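Local atomic coordinates of glycoside Hydrolase (Bacteroides uniformis, PDB entry 5T99), a protein that probably hydrolyses galactose-containing glycosides during agarose breakdown by a human gut bacterium, and holds the galactose-like inhibitor galacto-isofagomine in its pocket. Residues W34-E40 against T85-K90; D177-P183 against L280-Y284; Y632-Y636 against A692-L696; L744-A748 against F784-C788. All coordinates share one frame; numbering follows the deposited sequence. Where two conformers were deposited one is given.

In the fold
From the N terminus, contact 1 comes first: it closes a mostly irregular loop of 44 residues by pairing strands 34-38 and 86-93 in a sheet of the sugar binding domain. Contact 2 spans 96 residues, largely strand, and ties the exit of strand 172-177 to strand 279-288 of the next β-sandwich. Beyond the barrel strands, contact 3 joins the two sheets of the DUF4982 domain, and contact 4 sets two turns together in the C-terminal domain. The four loops run in series; none nests or crosses. Contacts 3 and 4 have centres about 29 Å apart, whereas the centres of contacts 2 and 3 lie about 60 Å apart, on opposite sides of the chain's centre.

Contact 1 (W34-E40 against T85-K90)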
loop_
_atom_site.group_PDB
_atom_site.type_symbol
_atom_site.label_atom_id
_atom_site.label_comp_id
_atom_site.label_asym_id
_atom_site.label_seq_id
_atom_site.Cartn_x
_atom_site.Cartn_y
_atom_site.Cartn_z
ATOM N N TRP A 34 -19.139 -14.534 10.774
ATOM C CA TRP A 34 -19.221 -15.404 9.612
ATOM C C TRP A 34 -18.781 -16.826 9.956
ATOM O O TRP A 34 -18.129 -17.067 10.979
ATOM C CB TRP A 34 -18.345 -14.879 8.463
ATOM C CG TRP A 34 -18.833 -13.622 7.831
ATOM C CD1 TRP A 34 -18.755 -12.363 8.350
ATOM C CD2 TRP A 34 -19.440 -13.485 6.539
ATOM N NE1 TRP A 34 -19.290 -11.449 7.469
ATOM C CE2 TRP A 34 -19.724 -12.111 6.351
ATOM C CE3 TRP A 34 -19.792 -14.391 5.531
ATOM C CZ2 TRP A 34 -20.331 -11.621 5.194
ATOM C CZ3 TRP A 34 -20.404 -13.902 4.381
ATOM C CH2 TRP A 34 -20.665 -12.527 4.222
ATOM N N ARG A 35 -19.146 -17.748 9.066
ATOM C CA ARG A 35 -18.632 -19.120 9.043
ATOM C C ARG A 35 -17.746 -19.297 7.808
ATOM O O ARG A 35 -18.112 -18.824 6.713
ATOM C CB ARG A 35 -19.790 -20.107 8.966
ATOM C CG ARG A 35 -20.788 -19.985 10.107
ATOM C CD ARG A 35 -20.179 -20.476 11.402
ATOM N NE ARG A 35 -21.223 -20.690 12.398
ATOM C CZ ARG A 35 -21.229 -21.631 13.350
ATOM N NH1 ARG A 35 -20.238 -22.523 13.478
ATOM N NH2 ARG A 35 -22.261 -21.681 14.193
ATOM N N PHE A 36 -16.599 -19.962 7.985
ATOM C CA PHE A 36 -15.642 -20.237 6.899
ATOM C C PHE A 36 -15.317 -21.733 6.793
ATOM O O PHE A 36 -15.207 -22.435 7.802
ATOM C CB PHE A 36 -14.344 -19.433 7.097
ATOM C CG PHE A 36 -13.229 -19.794 6.129
ATOM C CD1 PHE A 36 -13.335 -19.486 4.768
ATOM C CD2 PHE A 36 -12.071 -20.433 6.577
ATOM C CE1 PHE A 36 -12.319 -19.808 3.879
ATOM C CE2 PHE A 36 -11.050 -20.759 5.691
ATOM C CZ PHE A 36 -11.174 -20.443 4.341
ATOM N N PHE A 37 -15.161 -22.192 5.554
ATOM C CA PHE A 37 -14.708 -23.540 5.256
ATOM C C PHE A 37 -13.795 -23.516 4.026
ATOM O O PHE A 37 -14.227 -23.117 2.944
ATOM C CB PHE A 37 -15.911 -24.466 5.013
ATOM C CG PHE A 37 -15.528 -25.889 4.721
ATOM C CD1 PHE A 37 -15.460 -26.354 3.407
ATOM C CD2 PHE A 37 -15.209 -26.766 5.764
ATOM C CE1 PHE A 37 -15.093 -27.670 3.138
ATOM C CE2 PHE A 37 -14.846 -28.083 5.500
ATOM C CZ PHE A 37 -14.792 -28.537 4.186
ATOM N N LYS A 38 -12.541 -23.935 4.213
ATOM C CA LYS A 38 -11.584 -24.110 3.120
ATOM C C LYS A 38 -11.801 -25.466 2.447
ATOM O O LYS A 38 -11.583 -26.489 3.072
ATOM C CB LYS A 38 -10.154 -24.028 3.656
ATOM C CG LYS A 38 -9.077 -24.115 2.586
ATOM C CD LYS A 38 -7.691 -23.974 3.186
ATOM C CE LYS A 38 -6.622 -24.092 2.105
ATOM N NZ LYS A 38 -5.268 -24.301 2.688
ATOM N N GLY A 39 -12.224 -25.464 1.183
ATOM C CA GLY A 39 -12.431 -26.693 0.393
ATOM C C GLY A 39 -13.800 -26.743 -0.273
ATOM O O GLY A 39 -14.714 -26.001 0.110
ATOM N N GLU A 40 -13.951 -27.596 -1.285
ATOM C CA GLU A 40 -15.233 -27.728 -1.980
ATOM C C GLU A 40 -16.181 -28.577 -1.144
ATOM O O GLU A 40 -15.765 -29.526 -0.479
ATOM C CB GLU A 40 -15.066 -28.334 -3.379
ATOM C CG GLU A 40 -16.356 -28.405 -4.201
ATOM C CD GLU A 40 -16.994 -27.044 -4.468
ATOM O OE1 GLU A 40 -17.647 -26.486 -3.559
ATOM O OE2 GLU A 40 -16.866 -26.540 -5.605
ATOM N N THR A 85 -10.753 -23.674 -3.288
ATOM C CA THR A 85 -12.115 -23.240 -3.042
ATOM C C THR A 85 -12.233 -22.856 -1.575
ATOM O O THR A 85 -11.639 -23.512 -0.706
ATOM C CB THR A 85 -13.110 -24.353 -3.392
ATOM O OG1 THR A 85 -12.962 -24.683 -4.776
ATOM C CG2 THR A 85 -14.553 -23.929 -3.121
ATOM N N GLY A 86 -12.966 -21.771 -1.317
ATOM C CA GLY A 86 -13.251 -21.301 0.038
ATOM C C GLY A 86 -14.672 -20.800 0.086
ATOM O O GLY A 86 -15.120 -20.107 -0.835
ATOM N N TRP A 87 -15.382 -21.156 1.153
ATOM C CA TRP A 87 -16.775 -20.793 1.320
ATOM C C TRP A 87 -16.927 -19.937 2.562
ATOM O O TRP A 87 -16.302 -20.219 3.588
ATOM C CB TRP A 87 -17.647 -22.040 1.476
ATOM C CG TRP A 87 -18.096 -22.691 0.196
ATOM C CD1 TRP A 87 -17.458 -23.687 -0.493
ATOM C CD2 TRP A 87 -19.295 -22.416 -0.524
ATOM N NE1 TRP A 87 -18.187 -24.042 -1.607
ATOM C CE2 TRP A 87 -19.323 -23.284 -1.644
ATOM C CE3 TRP A 87 -20.347 -21.512 -0.341
ATOM C CZ2 TRP A 87 -20.353 -23.275 -2.570
ATOM C CZ3 TRP A 87 -21.390 -21.511 -1.265
ATOM C CH2 TRP A 87 -21.381 -22.392 -2.367
ATOM N N TYR A 88 -17.767 -18.901 2.460
ATOM C CA TYR A 88 -18.174 -18.104 3.618
ATOM C C TYR A 88 -19.690 -18.054 3.695
ATOM O O TYR A 88 -20.354 -17.900 2.677
ATOM C CB TYR A 88 -17.651 -16.679 3.542
ATOM C CG TYR A 88 -16.151 -16.518 3.548
ATOM C CD1 TYR A 88 -15.484 -16.084 4.687
ATOM C CD2 TYR A 88 -15.402 -16.746 2.392
ATOM C CE1 TYR A 88 -14.104 -15.904 4.682
ATOM C CE2 TYR A 88 -14.025 -16.571 2.379
ATOM C CZ TYR A 88 -13.392 -16.149 3.524
ATOM O OH TYR A 88 -12.049 -15.974 3.512
ATOM N N ARG A 89 -20.225 -18.172 4.908
ATOM C CA ARG A 89 -21.659 -18.067 5.148
ATOM C C ARG A 89 -21.887 -17.193 6.356
ATOM O O ARG A 89 -21.151 -17.290 7.325
ATOM C CB ARG A 89 -22.267 -19.443 5.432
ATOM C CG ARG A 89 -22.437 -20.347 4.221
ATOM C CD ARG A 89 -22.891 -21.739 4.668
ATOM N NE ARG A 89 -24.197 -21.722 5.347
ATOM C CZ ARG A 89 -25.391 -21.836 4.759
ATOM N NH1 ARG A 89 -25.521 -21.959 3.443
ATOM N NH2 ARG A 89 -26.486 -21.813 5.505
ATOM N N LYS A 90 -22.903 -16.343 6.290
ATOM C CA LYS A 90 -23.344 -15.559 7.436
ATOM C C LYS A 90 -24.855 -15.665 7.532
ATOM O O LYS A 90 -25.549 -15.500 6.537
ATOM C CB LYS A 90 -22.923 -14.097 7.302
ATOM C CG LYS A 90 -23.404 -13.211 8.445
ATOM C CD LYS A 90 -22.706 -11.860 8.475
ATOM C CE LYS A 90 -23.270 -10.969 9.578
ATOM N NZ LYS A 90 -22.578 -9.654 9.701
#
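With CG trans to the backbone N (chi1 178°) and the chain straight beyond it, Lys90 is laid at about a right angle across the indole of Trp34, which its own first torsion (chi1 -69°) sets beside the backbone N. Lys90 CB lies 3.6 Å from the centroid of the Trp34 six-membered ring, a CH-pi contact over the face. Their polar ends are held elsewhere: Lys90 NZ by the carbonyls of Glu32 and Phe30, Trp34 NE1 by that of Phe30. Phe36 CD1 rests over a face of the Tyr88 ring, 3.6 Å from Tyr88 CZ, with the ring planes 42° apart. On the other sheet face, Trp87 NE1 points at Glu40 OE1, 3.2 Å away and in the indole plane, though Glu40 has two conformers and this bond is doubtful. The backbones form two hydrogen-bonded pairs, Arg35 with Arg89 and Phe37 with Trp87, each bonded in both directions. Arg35 N meets Arg89 O at 2.7 Å. Gly39 N reaches Thr85 O at 2.8 Å, with backbone angles that call for glycine. This is an antiparallel pairing inside the β-sheet of a family 2 sugar binding domain, flanked by strands 55-57 and 146-153.

Contact 2 (D177-P183 against L280-Y284)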
loop_
_atom_site.group_PDB
_atom_site.type_symbol
_atom_site.label_atom_id
_atom_site.label_comp_id
_atom_site.label_asym_id
_atom_site.label_seq_id
_atom_site.Cartn_x
_atom_site.Cartn_y
_atom_site.Cartn_z
ATOM N N ASP A 177 -30.981 1.766 3.096
ATOM C CA ASP A 177 -31.440 3.070 2.631
ATOM C C ASP A 177 -32.962 3.148 2.502
ATOM O O ASP A 177 -33.627 2.128 2.347
ATOM C CB ASP A 177 -30.789 3.391 1.284
ATOM C CG ASP A 177 -29.330 3.772 1.420
ATOM O OD1 ASP A 177 -29.035 4.978 1.445
ATOM O OD2 ASP A 177 -28.478 2.865 1.519
ATOM N N ASN A 178 -33.499 4.369 2.570
ATOM C CA ASN A 178 -34.865 4.651 2.119
ATOM C C ASN A 178 -34.870 4.617 0.598
ATOM O O ASN A 178 -33.814 4.544 -0.023
ATOM C CB ASN A 178 -35.351 6.010 2.629
ATOM C CG ASN A 178 -35.407 6.070 4.142
ATOM O OD1 ASN A 178 -36.114 5.284 4.775
ATOM N ND2 ASN A 178 -34.642 6.972 4.737
ATOM N N LYS A 179 -36.055 4.670 -0.002
ATOM C CA LYS A 179 -36.183 4.469 -1.447
ATOM C C LYS A 179 -35.758 5.668 -2.335
ATOM O O LYS A 179 -35.723 5.537 -3.575
ATOM C CB LYS A 179 -37.593 3.998 -1.779
ATOM C CG LYS A 179 -37.859 2.595 -1.260
ATOM C CD LYS A 179 -39.254 2.114 -1.616
ATOM C CE LYS A 179 -39.562 0.780 -0.952
ATOM N NZ LYS A 179 -40.679 0.070 -1.634
ATOM N N VAL A 180 -35.440 6.810 -1.715
ATOM C CA VAL A 180 -34.726 7.891 -2.382
ATOM C C VAL A 180 -33.357 8.032 -1.719
ATOM O O VAL A 180 -33.258 8.383 -0.541
ATOM C CB VAL A 180 -35.497 9.224 -2.312
ATOM C CG1 VAL A 180 -34.820 10.280 -3.177
ATOM C CG2 VAL A 180 -36.945 9.032 -2.758
ATOM N N TYR A 181 -32.301 7.766 -2.479
ATOM C CA TYR A 181 -30.952 7.689 -1.907
ATOM C C TYR A 181 -29.846 7.829 -2.947
ATOM O O TYR A 181 -30.063 7.665 -4.161
ATOM C CB TYR A 181 -30.752 6.344 -1.185
ATOM C CG TYR A 181 -30.739 5.166 -2.148
ATOM C CD1 TYR A 181 -29.545 4.552 -2.526
ATOM C CD2 TYR A 181 -31.923 4.695 -2.716
ATOM C CE1 TYR A 181 -29.537 3.492 -3.420
ATOM C CE2 TYR A 181 -31.925 3.638 -3.623
ATOM C CZ TYR A 181 -30.737 3.038 -3.969
ATOM O OH TYR A 181 -30.760 1.995 -4.866
ATOM N N ILE A 182 -28.648 8.075 -2.424
ATOM C CA ILE A 182 -27.414 8.128 -3.208
ATOM C C ILE A 182 -26.844 6.702 -3.352
ATOM O O ILE A 182 -26.467 6.105 -2.349
ATOM C CB ILE A 182 -26.396 9.076 -2.523
ATOM C CG1 ILE A 182 -26.942 10.511 -2.523
ATOM C CG2 ILE A 182 -25.039 9.027 -3.207
ATOM C CD1 ILE A 182 -26.309 11.402 -1.477
ATOM N N PRO A 183 -26.774 6.157 -4.595
ATOM C CA PRO A 183 -26.223 4.807 -4.834
ATOM C C PRO A 183 -24.713 4.796 -4.730
ATOM O O PRO A 183 -24.127 5.843 -4.425
ATOM C CB PRO A 183 -26.674 4.488 -6.254
ATOM C CG PRO A 183 -26.730 5.825 -6.915
ATOM C CD PRO A 183 -27.137 6.816 -5.862
ATOM N N LEU A 280 -35.838 14.073 5.653
ATOM C CA LEU A 280 -34.535 13.524 5.289
ATOM C C LEU A 280 -34.699 12.081 4.818
ATOM O O LEU A 280 -35.318 11.283 5.518
ATOM C CB LEU A 280 -33.619 13.535 6.519
ATOM C CG LEU A 280 -32.170 13.038 6.371
ATOM C CD1 LEU A 280 -31.350 13.945 5.475
ATOM C CD2 LEU A 280 -31.509 12.952 7.738
ATOM N N THR A 281 -34.154 11.745 3.649
ATOM C CA THR A 281 -34.162 10.365 3.160
ATOM C C THR A 281 -32.810 9.656 3.200
ATOM O O THR A 281 -32.771 8.426 3.241
ATOM C CB THR A 281 -34.683 10.274 1.723
ATOM O OG1 THR A 281 -33.725 10.837 0.812
ATOM C CG2 THR A 281 -36.012 10.998 1.602
ATOM N N ASP A 282 -31.709 10.404 3.163
ATOM C CA ASP A 282 -30.378 9.806 3.090
ATOM C C ASP A 282 -29.278 10.774 3.512
ATOM O O ASP A 282 -29.424 11.993 3.376
ATOM C CB ASP A 282 -30.109 9.326 1.660
ATOM C CG ASP A 282 -28.930 8.375 1.572
ATOM O OD1 ASP A 282 -28.566 7.751 2.598
ATOM O OD2 ASP A 282 -28.362 8.268 0.471
ATOM N N THR A 283 -28.198 10.204 4.044
ATOM C CA THR A 283 -27.014 10.947 4.449
ATOM C C THR A 283 -25.832 10.181 3.911
ATOM O O THR A 283 -25.755 8.972 4.094
ATOM C CB THR A 283 -26.891 11.063 5.979
ATOM O OG1 THR A 283 -28.027 11.760 6.512
ATOM C CG2 THR A 283 -25.627 11.825 6.373
ATOM N N TYR A 284 -24.903 10.887 3.268
ATOM C CA TYR A 284 -23.794 10.264 2.544
ATOM C C TYR A 284 -22.544 11.117 2.701
ATOM O O TYR A 284 -22.548 12.301 2.348
ATOM C CB TYR A 284 -24.165 10.157 1.070
ATOM C CG TYR A 284 -23.230 9.355 0.187
ATOM C CD1 TYR A 284 -23.474 7.999 -0.076
ATOM C CD2 TYR A 284 -22.129 9.950 -0.417
ATOM C CE1 TYR A 284 -22.644 7.266 -0.914
ATOM C CE2 TYR A 284 -21.293 9.224 -1.255
ATOM C CZ TYR A 284 -21.555 7.882 -1.502
ATOM O OH TYR A 284 -20.724 7.160 -2.327
HETATM O O HOH W 1 -26.905 5.968 0.368
HETATM O O HOH W 2 -31.306 6.320 3.083
#
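This is the joint between two β-sandwich domains, where residues 177-183 pass from one sheet into the next and Asp282 and Thr281 of an edge strand grip them. Chi1 of Asp282 (-165°) sets CG trans to the backbone N, extending the carboxylate toward Ile182. There Asp282 OD2 takes Ile182 N at 2.9 Å, on its anti side and nearly straight. Its other oxygen, OD1, stands only 3.0 Å from Asp177 OD1, the carboxylate planes 79° apart. Two carboxylates so close would probably repel each other and tend to raise one pKa; the salt bridge from Arg104 to Asp177 OD2 is likely to offset part of that. A water also joins them, 2.6 Å from Asp177 OD1 and 2.7 Å from Asp282 OD2. Thr281 OG1 gives its proton to Val180 O at 2.8 Å, and Thr281 O receives Asn178 ND2 at 2.8 Å. Ile182 CG2 lies over the centre of the Tyr284 ring, 3.7 Å from the centroid. Were Asp282 replaced by an alanine, the Ile182 N-H would probably lose its acceptor and the bridging water one anchor. Around the joint, strand 102-107 backs Tyr181, strand 198-209 pairs with it, and strand 268-276 meets Ile182.

Contact 3 (Y632-Y636 against A692-L696); sequences YTNCY and AYNNL
Tyr636 lies with one face of its ring against Asn695, whose CB sits over the ring centre, 3.7 Å from the centroid, in a CH-pi contact. Asn695 CA joins it, 3.5 Å from Tyr636 CD2. The asparagine's CG is held between its backbone N and carbonyl carbon (chi1 69°), which carries the amide off the ring, its plane 60° from that of the phenol. Deeper in, the methyl of Ala692 is the shared neighbour of two side chains: Cys635 SG at 3.8 Å and Thr633 OG1 at 3.7 Å. Cys635 CB also presses to 3.4 Å from Tyr693 O. Thr633 OG1 accepts the N-H of Cys635 at 3.0 Å, forming an ST turn that bends the chain on its way to strand 637-642 in the other sheet of this β-sandwich. The same hydroxyl bonds to the carbonyl of Met612. A valine in place of Thr633 would probably leave the Cys635 N-H and the Met612 carbonyl without their mate and set the bend free to shift. Between the two backbones there is little: Tyr636 N is 3.2 Å from Tyr693 O, but at a poor angle, and the backbone of Tyr636 bonds with Lys652, that of Tyr693 with Glu637. The segments are thus held together by shape and dispersion, while the directional bonds are made within the turn or to residues outside the two segments.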
loop_
_atom_site.group_PDB
_atom_site.type_symbol
_atom_site.label_atom_id
_atom_site.label_comp_id
_atom_site.label_asym_id
_atom_site.label_seq_id
_atom_site.Cartn_x
_atom_site.Cartn_y
_atom_site.Cartn_z
ATOM N N TYR A 632 26.655 5.978 4.020
ATOM C CA TYR A 632 25.638 6.767 3.321
ATOM C C TYR A 632 25.260 7.972 4.186
ATOM O O TYR A 632 24.872 7.814 5.339
ATOM C CB TYR A 632 24.403 5.906 3.005
ATOM C CG TYR A 632 24.688 4.581 2.298
ATOM C CD1 TYR A 632 25.715 4.460 1.357
ATOM C CD2 TYR A 632 23.905 3.451 2.554
ATOM C CE1 TYR A 632 25.967 3.257 0.720
ATOM C CE2 TYR A 632 24.149 2.241 1.912
ATOM C CZ TYR A 632 25.181 2.154 0.999
ATOM O OH TYR A 632 25.430 0.965 0.361
ATOM N N THR A 633 25.400 9.168 3.637
ATOM C CA THR A 633 25.090 10.392 4.354
ATOM C C THR A 633 24.580 11.438 3.372
ATOM O O THR A 633 24.904 11.385 2.187
ATOM C CB THR A 633 26.329 10.960 5.092
ATOM O OG1 THR A 633 25.965 12.121 5.859
ATOM C CG2 THR A 633 27.417 11.369 4.115
ATOM N N ASN A 634 23.794 12.383 3.888
ATOM C CA ASN A 634 23.401 13.583 3.139
ATOM C C ASN A 634 24.279 14.790 3.480
ATOM O O ASN A 634 24.040 15.886 2.982
ATOM C CB ASN A 634 21.911 13.912 3.325
ATOM C CG ASN A 634 21.475 13.941 4.782
ATOM O OD1 ASN A 634 22.287 13.761 5.700
ATOM N ND2 ASN A 634 20.177 14.156 5.004
ATOM N N CYS A 635 25.306 14.588 4.301
ATOM C CA CYS A 635 26.245 15.658 4.669
ATOM C C CYS A 635 27.399 15.812 3.669
ATOM O O CYS A 635 27.687 14.924 2.878
ATOM C CB CYS A 635 26.806 15.410 6.071
ATOM S SG CYS A 635 25.548 15.274 7.355
ATOM N N TYR A 636 28.049 16.961 3.726
ATOM C CA TYR A 636 29.137 17.286 2.819
ATOM C C TYR A 636 30.275 16.238 2.819
ATOM O O TYR A 636 30.803 15.905 1.749
ATOM C CB TYR A 636 29.665 18.676 3.160
ATOM C CG TYR A 636 30.943 19.044 2.473
ATOM C CD1 TYR A 636 30.938 19.507 1.157
ATOM C CD2 TYR A 636 32.167 18.942 3.137
ATOM C CE1 TYR A 636 32.120 19.846 0.515
ATOM C CE2 TYR A 636 33.349 19.288 2.509
ATOM C CZ TYR A 636 33.325 19.733 1.197
ATOM O OH TYR A 636 34.510 20.070 0.568
ATOM N N ALA A 692 29.811 12.519 10.505
ATOM C CA ALA A 692 29.397 13.275 9.327
ATOM C C ALA A 692 29.453 14.766 9.633
ATOM O O ALA A 692 28.945 15.206 10.673
ATOM C CB ALA A 692 27.989 12.876 8.910
ATOM N N TYR A 693 30.054 15.529 8.717
ATOM C CA TYR A 693 30.226 16.967 8.869
ATOM C C TYR A 693 29.653 17.738 7.680
ATOM O O TYR A 693 29.590 17.225 6.565
ATOM C CB TYR A 693 31.712 17.324 8.979
ATOM C CG TYR A 693 32.502 16.561 10.021
ATOM C CD1 TYR A 693 32.577 17.013 11.336
ATOM C CD2 TYR A 693 33.205 15.404 9.684
ATOM C CE1 TYR A 693 33.312 16.325 12.295
ATOM C CE2 TYR A 693 33.936 14.710 10.638
ATOM C CZ TYR A 693 33.988 15.175 11.942
ATOM O OH TYR A 693 34.717 14.493 12.893
ATOM N N ASN A 694 29.269 18.990 7.920
ATOM C CA ASN A 694 28.962 19.920 6.837
ATOM C C ASN A 694 30.275 20.492 6.277
ATOM O O ASN A 694 31.355 20.085 6.714
ATOM C CB ASN A 694 27.956 21.002 7.294
ATOM C CG ASN A 694 28.501 21.946 8.369
ATOM O OD1 ASN A 694 29.697 21.966 8.685
ATOM N ND2 ASN A 694 27.605 22.751 8.928
ATOM N N ASN A 695 30.180 21.412 5.316
ATOM C CA ASN A 695 31.373 22.006 4.678
ATOM C C ASN A 695 32.152 23.043 5.505
ATOM O O ASN A 695 33.200 23.502 5.064
ATOM C CB ASN A 695 31.025 22.595 3.296
ATOM C CG ASN A 695 30.137 23.836 3.365
ATOM O OD1 ASN A 695 29.697 24.270 4.431
ATOM N ND2 ASN A 695 29.865 24.410 2.204
ATOM N N LEU A 696 31.622 23.427 6.669
ATOM C CA LEU A 696 32.366 24.221 7.668
ATOM C C LEU A 696 33.159 23.357 8.664
ATOM O O LEU A 696 33.871 23.904 9.513
ATOM C CB LEU A 696 31.402 25.131 8.450
ATOM C CG LEU A 696 30.589 26.138 7.625
ATOM C CD1 LEU A 696 29.500 26.795 8.463
ATOM C CD2 LEU A 696 31.502 27.188 7.005
#

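Contact 4 (L744-A748 against F784-C788)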
loop_
_atom_site.group_PDB
_atom_site.type_symbol
_atom_site.label_atom_id
_atom_site.label_comp_id
_atom_site.label_asym_id
_atom_site.label_seq_id
_atom_site.Cartn_x
_atom_site.Cartn_y
_atom_site.Cartn_z
ATOM N N LEU A 744 23.985 -5.385 19.610
ATOM C CA LEU A 744 23.262 -6.347 18.779
ATOM C C LEU A 744 24.223 -7.392 18.238
ATOM O O LEU A 744 25.312 -7.044 17.774
ATOM C CB LEU A 744 22.580 -5.648 17.598
ATOM C CG LEU A 744 21.616 -6.490 16.746
ATOM C CD1 LEU A 744 20.286 -6.685 17.455
ATOM C CD2 LEU A 744 21.400 -5.832 15.388
ATOM N N CYS A 745 23.804 -8.656 18.286
ATOM C CA CYS A 745 24.571 -9.749 17.687
ATOM C C CYS A 745 24.206 -9.819 16.197
ATOM O O CYS A 745 23.137 -10.331 15.844
ATOM C CB CYS A 745 24.275 -11.063 18.412
ATOM S SG CYS A 745 24.650 -10.998 20.188
ATOM N N PRO A 746 25.082 -9.288 15.313
ATOM C CA PRO A 746 24.644 -9.048 13.929
ATOM C C PRO A 746 24.220 -10.267 13.090
ATOM O O PRO A 746 23.539 -10.079 12.075
ATOM C CB PRO A 746 25.860 -8.362 13.288
ATOM C CG PRO A 746 27.023 -8.794 14.106
ATOM C CD PRO A 746 26.495 -8.911 15.505
ATOM N N GLU A 747 24.613 -11.480 13.483
ATOM C CA GLU A 747 24.287 -12.680 12.702
ATOM C C GLU A 747 23.428 -13.691 13.474
ATOM O O GLU A 747 23.210 -14.810 13.011
ATOM C CB GLU A 747 25.583 -13.315 12.181
ATOM C CG GLU A 747 26.357 -12.387 11.246
ATOM C CD GLU A 747 27.631 -12.997 10.678
ATOM O OE1 GLU A 747 28.320 -13.740 11.413
ATOM O OE2 GLU A 747 27.950 -12.721 9.491
ATOM N N ALA A 748 22.894 -13.282 14.621
ATOM C CA ALA A 748 22.178 -14.207 15.494
ATOM C C ALA A 748 20.898 -14.757 14.850
ATOM O O ALA A 748 20.178 -14.017 14.160
ATOM C CB ALA A 748 21.854 -13.526 16.814
ATOM N N PHE A 784 16.723 -13.185 12.560
ATOM C CA PHE A 784 17.476 -13.139 11.313
ATOM C C PHE A 784 18.322 -11.883 11.384
ATOM O O PHE A 784 17.816 -10.804 11.712
ATOM C CB PHE A 784 16.539 -13.103 10.096
ATOM C CG PHE A 784 17.265 -13.100 8.771
ATOM C CD1 PHE A 784 17.898 -14.248 8.306
ATOM C CD2 PHE A 784 17.317 -11.945 7.986
ATOM C CE1 PHE A 784 18.573 -14.250 7.093
ATOM C CE2 PHE A 784 17.993 -11.940 6.772
ATOM C CZ PHE A 784 18.624 -13.094 6.325
ATOM N N SER A 785 19.611 -12.031 11.102
ATOM C CA SER A 785 20.577 -10.944 11.225
ATOM C C SER A 785 20.384 -10.083 12.485
ATOM O O SER A 785 20.387 -8.849 12.422
ATOM C CB SER A 785 20.574 -10.093 9.950
ATOM O OG SER A 785 20.981 -10.869 8.836
ATOM N N GLY A 786 20.205 -10.765 13.619
ATOM C CA GLY A 786 20.090 -10.141 14.932
ATOM C C GLY A 786 18.682 -9.868 15.435
ATOM O O GLY A 786 18.500 -9.623 16.637
ATOM N N MET A 787 17.683 -9.913 14.551
ATOM C CA MET A 787 16.360 -9.407 14.895
ATOM C C MET A 787 15.218 -10.239 14.356
ATOM O O MET A 787 15.347 -10.975 13.372
ATOM C CB MET A 787 16.192 -7.963 14.401
ATOM C CG MET A 787 16.876 -6.914 15.272
ATOM S SD MET A 787 16.599 -5.204 14.742
ATOM C CE MET A 787 17.872 -4.997 13.494
ATOM N N CYS A 788 14.092 -10.109 15.037
ATOM C CA CYS A 788 12.824 -10.582 14.535
ATOM C C CYS A 788 11.738 -9.632 15.073
ATOM O O CYS A 788 12.058 -8.589 15.657
ATOM C CB CYS A 788 12.618 -12.063 14.888
ATOM S SG CYS A 788 12.431 -12.462 16.633
#
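Leu744 and Gly786 give up equal surface, and they meet directly: Leu744 CD1 stands 3.5 Å from Gly786 O. With CG opposite the backbone N (chi1 -171°), the leucine reaches across to the Met787 side chain at about a right angle, Leu744 CD1 4.1 Å from Met787 CG and Leu744 CD2 4.1 Å from Met787 CE. Gly786 is pressed against the backbone of 744-748. Its CA is 3.2 Å from Cys745 O, and a CB would clash with that oxygen and crowd Leu744 CG. Its N-H goes to Ala748 O at 3.3 Å, in the carbonyl plane and on a lone pair. Two tight turns meet here: a type I turn from Cys745 to Ala748 and a type I' turn from Phe784 to Met787, closed by backbone bonds in both directions between its end residues. Both belong to the C-terminal β-sandwich domain. Ser785 brings its CA to 3.2 Å from Pro746 O, a CA-H...O contact. Its hydroxyl faces the other way, hydrogen-bonded to the carbonyl of Arg502, while the guanidinium of Arg502 bonds to Phe784 O, so the turn also grips the loop after strand 490-495 of the catalytic barrel.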